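Local coordinates for Rv3651-like N-terminal domain-containing protein (Mycobacterium tuberculosis, PDB 4Q6U), which probably acts in sensing or signalling, being built from three sensor domains, at the interface of chains A and B. Sequence-based numbering; all coordinates share one arbitrary frame. Chains: chain A/B, Uncharacterized protein.

Contact 1: the interface of chains A and B. Residues chain A 157-158, 161, 245, 319, 321; chain B 228, 231-232.
The main-chain carbonyl oxygen A:Leu321 O lies over the flat face of the B:Arg231 guanidinium rather than at its rim. It stands 3.0 Å from B:Arg231 NH1 and 3.2 Å from B:Arg231 NE, but the N-H groups are directed along the guanidinium plane, away from the oxygen, and no hydrogen bond forms. The attraction is probably electrostatic, the partly negative oxygen resting on a delocalised positive charge. The arginine chain is extended from CG to NE, and its last turn (chi4 -82°) swings the guanidinium so that one face meets the carbonyl.

In this Rv3651-like protein the short helix 228-235 of chain B enters a groove of chain A. Helix 157-165, from the middle family region, forms one wall, and strands 242-247 and 309-320 with the loop after the latter, all from the C-terminal region, contribute further lining. B:Leu228 is the plug. Its CG is anti to the backbone N (chi1 176°), which sends both methyls into the groove. CD2 reaches A:Leu161 CD1 at 3.7 Å, the two leucines crossing at about a right angle, and also touches the aliphatic CG of A:Glu157. CD1 meets A:Leu321 CD2 at 3.8 Å; here the two side chains are roughly parallel, with their ends to the same side. Behind the plug, B:Leu228 CB packs against the hydroxyl A:Thr158 OG1 at 3.4 Å, a van der Waals contact in which the two side chains run antiparallel, hydroxyl against methylene.

One helical turn beyond B:Leu228, the backbone at B:Arg231 and B:Ile232 rests against A:Ile319 of strand 309-320. The terminal methyl A:Ile319 CD1 lies 3.8 Å from B:Ile232 CA, while the branch methyl CG2 faces the B:Arg231 carbonyl oxygen. B:Ile232 directs its own CD1 towards A:Leu245 CD1, a looser approach of 4.3 Å at the floor of the groove.

Contact 2: the interface of chains A and B. Residues chain A 227-228, 232; chain B 153, 157-158, 161, 245, 321.
A:Leu228 and B:Leu161 make the tightest apolar contact here, with A:Leu228 CD2 3.6 Å from B:Leu161 CD1. The two side chains cross at about a right angle, and the same B:Leu161 methyl also touches A:Leu228 CD1, so it sits against both prongs of the leucine fork. From another side B:Leu153, in the loop ahead of helix 157-165, brings its CD2 to 3.9 Å from A:Leu228 CD2, again roughly perpendicular. The other prong, A:Leu228 CD1, lies 4.0 Å from B:Leu321 CD2. At the margin, the aliphatic stretch of B:Glu157 adds its CG to the lining at 4.1 Å from A:Leu228 CD2, its extended chain carrying the carboxylate onwards. A:Ile232, one turn along the helix, faces B:Leu245 more distantly, with 4.4 Å between A:Ile232 CD1 and B:Leu245 CD1.

The hydroxyl of B:Thr158 packs against carbon. B:Thr158 OG1 lies beside its own backbone N (chi1 -59°), and this rotation turns it towards the base of the leucine, 3.4 Å from A:Leu228 CB. The threonine and leucine side chains cross obliquely, oxygen against carbon. With CG anti to its backbone N (chi1 174°), A:Leu228 keeps its methyls beyond that hydroxyl and deep among the leucines.

The site is thus a hydrophobic socket of chain B for the first residue of helix 228-235 of chain A. It joins the two copies in the deposited pair and, if that dimer is biological, would tie the C-terminal region of one subunit to the middle and C-terminal regions of the other.

Contact 1: the interface of chains A and B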
loop_
_atom_site.group_PDB
_atom_site.type_symbol
_atom_site.label_atom_id
_atom_site.label_comp_id
_atom_site.label_asym_id
_atom_site.label_seq_id
_atom_site.Cartn_x
_atom_site.Cartn_y
_atom_site.Cartn_z
ATOM N N GLU A 157 5.948 0.451 9.032
ATOM C CA GLU A 157 5.427 -0.210 10.226
ATOM C C GLU A 157 5.932 -1.670 10.270
ATOM O O GLU A 157 6.101 -2.249 11.339
ATOM C CB GLU A 157 3.888 -0.153 10.243
ATOM C CG GLU A 157 3.253 -0.783 11.481
ATOM C CD GLU A 157 1.832 -0.290 11.737
ATOM O OE1 GLU A 157 1.309 -0.511 12.850
ATOM O OE2 GLU A 157 1.229 0.318 10.830
ATOM N N THR A 158 6.167 -2.248 9.099
ATOM C CA THR A 158 6.772 -3.572 9.001
ATOM C C THR A 158 8.096 -3.635 9.771
ATOM O O THR A 158 8.348 -4.599 10.502
ATOM C CB THR A 158 6.997 -3.972 7.528
ATOM O OG1 THR A 158 5.728 -4.041 6.863
ATOM C CG2 THR A 158 7.670 -5.329 7.444
ATOM N N LEU A 161 7.544 -3.520 13.499
ATOM C CA LEU A 161 7.151 -4.845 13.989
ATOM C C LEU A 161 8.348 -5.803 14.002
ATOM O O LEU A 161 8.493 -6.612 14.928
ATOM C CB LEU A 161 6.003 -5.417 13.142
ATOM C CG LEU A 161 4.721 -4.605 13.331
ATOM C CD1 LEU A 161 3.741 -4.915 12.214
ATOM C CD2 LEU A 161 4.095 -4.911 14.685
ATOM N N LEU A 245 -1.538 -8.971 15.538
ATOM C CA LEU A 245 -0.224 -9.554 15.309
ATOM C C LEU A 245 0.408 -9.802 16.663
ATOM O O LEU A 245 0.345 -8.939 17.545
ATOM C CB LEU A 245 0.668 -8.646 14.470
ATOM C CG LEU A 245 0.123 -8.327 13.067
ATOM C CD1 LEU A 245 0.994 -7.300 12.341
ATOM C CD2 LEU A 245 0.014 -9.616 12.258
ATOM N N ILE A 319 3.258 -14.954 9.596
ATOM C CA ILE A 319 3.477 -13.817 8.705
ATOM C C ILE A 319 4.970 -13.543 8.571
ATOM O O ILE A 319 5.683 -13.456 9.575
ATOM C CB ILE A 319 2.787 -12.539 9.226
ATOM C CG1 ILE A 319 1.323 -12.816 9.570
ATOM C CG2 ILE A 319 2.907 -11.401 8.214
ATOM C CD1 ILE A 319 0.506 -13.375 8.439
ATOM N N LEU A 321 7.636 -10.892 7.918
ATOM C CA LEU A 321 7.764 -9.432 7.902
ATOM C C LEU A 321 8.973 -8.995 7.088
ATOM O O LEU A 321 8.909 -8.042 6.319
ATOM C CB LEU A 321 7.890 -8.880 9.331
ATOM C CG LEU A 321 6.745 -9.147 10.311
ATOM C CD1 LEU A 321 7.175 -8.833 11.760
ATOM C CD2 LEU A 321 5.507 -8.337 9.911
ATOM N N LEU B 228 2.772 -4.077 4.405
ATOM C CA LEU B 228 2.469 -4.969 5.524
ATOM C C LEU B 228 1.191 -5.771 5.238
ATOM O O LEU B 228 1.130 -6.974 5.505
ATOM C CB LEU B 228 2.334 -4.141 6.811
ATOM C CG LEU B 228 1.922 -4.794 8.139
ATOM C CD1 LEU B 228 2.866 -5.922 8.522
ATOM C CD2 LEU B 228 1.940 -3.716 9.212
ATOM N N ARG B 231 1.858 -8.691 3.078
ATOM C CA ARG B 231 2.567 -9.759 3.766
ATOM C C ARG B 231 1.600 -10.570 4.648
ATOM O O ARG B 231 1.695 -11.790 4.737
ATOM C CB ARG B 231 3.717 -9.181 4.588
ATOM C CG ARG B 231 4.854 -8.639 3.720
ATOM C CD ARG B 231 5.911 -7.900 4.538
ATOM N NE ARG B 231 7.067 -7.542 3.718
ATOM C CZ ARG B 231 8.062 -8.375 3.421
ATOM N NH1 ARG B 231 8.052 -9.621 3.882
ATOM N NH2 ARG B 231 9.069 -7.966 2.665
ATOM N N ILE B 232 0.658 -9.877 5.271
ATOM C CA ILE B 232 -0.383 -10.528 6.058
ATOM C C ILE B 232 -1.280 -11.384 5.131
ATOM O O ILE B 232 -1.569 -12.540 5.418
ATOM C CB ILE B 232 -1.208 -9.469 6.834
ATOM C CG1 ILE B 232 -0.305 -8.763 7.880
ATOM C CG2 ILE B 232 -2.397 -10.105 7.539
ATOM C CD1 ILE B 232 -0.971 -7.595 8.550
#

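Contact 2: the interface of chains A and B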
loop_
_atom_site.group_PDB
_atom_site.type_symbol
_atom_site.label_atom_id
_atom_site.label_comp_id
_atom_site.label_asym_id
_atom_site.label_seq_id
_atom_site.Cartn_x
_atom_site.Cartn_y
_atom_site.Cartn_z
ATOM N N ASP A 227 -3.807 0.898 -1.660
ATOM C CA ASP A 227 -3.529 -0.326 -0.913
ATOM C C ASP A 227 -4.672 -1.342 -1.077
ATOM O O ASP A 227 -5.595 -1.410 -0.265
ATOM C CB ASP A 227 -3.293 0.003 0.573
ATOM C CG ASP A 227 -2.523 -1.094 1.301
ATOM O OD1 ASP A 227 -2.550 -2.250 0.815
ATOM O OD2 ASP A 227 -1.922 -0.811 2.371
ATOM N N LEU A 228 -4.600 -2.119 -2.151
ATOM C CA LEU A 228 -5.584 -3.155 -2.426
ATOM C C LEU A 228 -5.584 -4.186 -1.308
ATOM O O LEU A 228 -6.640 -4.559 -0.827
ATOM C CB LEU A 228 -5.307 -3.835 -3.774
ATOM C CG LEU A 228 -6.185 -5.047 -4.128
ATOM C CD1 LEU A 228 -7.666 -4.702 -4.080
ATOM C CD2 LEU A 228 -5.832 -5.606 -5.509
ATOM N N ILE A 232 -8.652 -5.694 1.168
ATOM C CA ILE A 232 -9.010 -7.104 1.257
ATOM C C ILE A 232 -8.946 -7.550 2.717
ATOM O O ILE A 232 -9.822 -8.258 3.217
ATOM C CB ILE A 232 -8.080 -7.967 0.400
ATOM C CG1 ILE A 232 -8.289 -7.639 -1.091
ATOM C CG2 ILE A 232 -8.328 -9.447 0.646
ATOM C CD1 ILE A 232 -7.176 -8.147 -1.979
ATOM N N LEU B 153 0.616 -7.649 -6.592
ATOM C CA LEU B 153 -0.233 -6.466 -6.692
ATOM C C LEU B 153 0.521 -5.295 -7.324
ATOM O O LEU B 153 1.729 -5.171 -7.165
ATOM C CB LEU B 153 -0.739 -6.057 -5.300
ATOM C CG LEU B 153 -1.438 -7.165 -4.504
ATOM C CD1 LEU B 153 -1.892 -6.605 -3.154
ATOM C CD2 LEU B 153 -2.602 -7.722 -5.266
ATOM N N GLU B 157 -4.182 -0.938 -8.887
ATOM C CA GLU B 157 -4.919 -2.143 -9.266
ATOM C C GLU B 157 -6.343 -2.103 -8.690
ATOM O O GLU B 157 -7.272 -2.667 -9.266
ATOM C CB GLU B 157 -4.184 -3.412 -8.806
ATOM C CG GLU B 157 -4.813 -4.719 -9.346
ATOM C CD GLU B 157 -3.814 -5.862 -9.449
ATOM O OE1 GLU B 157 -2.679 -5.716 -8.954
ATOM O OE2 GLU B 157 -4.157 -6.912 -10.030
ATOM N N THR B 158 -6.513 -1.422 -7.559
ATOM C CA THR B 158 -7.838 -1.225 -6.975
ATOM C C THR B 158 -8.775 -0.540 -7.970
ATOM O O THR B 158 -9.948 -0.899 -8.094
ATOM C CB THR B 158 -7.762 -0.382 -5.671
ATOM O OG1 THR B 158 -6.924 -1.045 -4.711
ATOM C CG2 THR B 158 -9.149 -0.179 -5.073
ATOM N N LEU B 161 -9.847 -2.966 -10.790
ATOM C CA LEU B 161 -10.911 -3.844 -10.343
ATOM C C LEU B 161 -12.210 -3.065 -10.190
ATOM O O LEU B 161 -13.279 -3.554 -10.531
ATOM C CB LEU B 161 -10.516 -4.518 -9.023
ATOM C CG LEU B 161 -9.255 -5.377 -9.069
ATOM C CD1 LEU B 161 -8.731 -5.704 -7.640
ATOM C CD2 LEU B 161 -9.497 -6.662 -9.849
ATOM N N LEU B 245 -10.591 -12.697 -6.579
ATOM C CA LEU B 245 -11.590 -11.647 -6.532
ATOM C C LEU B 245 -12.575 -11.887 -7.658
ATOM O O LEU B 245 -12.177 -12.260 -8.761
ATOM C CB LEU B 245 -10.955 -10.270 -6.655
ATOM C CG LEU B 245 -9.997 -9.928 -5.510
ATOM C CD1 LEU B 245 -9.250 -8.656 -5.831
ATOM C CD2 LEU B 245 -10.797 -9.775 -4.225
ATOM N N LEU B 321 -13.890 -1.723 -2.635
ATOM C CA LEU B 321 -12.806 -1.201 -3.458
ATOM C C LEU B 321 -12.821 0.320 -3.449
ATOM O O LEU B 321 -11.789 0.971 -3.332
ATOM C CB LEU B 321 -12.940 -1.721 -4.900
ATOM C CG LEU B 321 -12.900 -3.243 -5.075
ATOM C CD1 LEU B 321 -13.165 -3.646 -6.539
ATOM C CD2 LEU B 321 -11.574 -3.796 -4.588
#

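Contact 1 and contact 2 are twins related by the two-fold axis, their C-alpha centres about 18 Å apart. Each sets the start of helix 228-235 of one chain against helix 157-165, the strand beginning at 242 (242-247 in chain A, 242-246 in chain B) and the loop at A:Leu321 or B:Leu321 of the other, so the packing is reciprocal. The match is inexact: A:Leu321 hides 30 Å² in contact 1 and B:Leu321 7 Å² in contact 2, whereas A:Leu228 hides more than B:Leu228. Such pairing could couple the two chains' sensor regions, provided the deposited dimer also forms in solution.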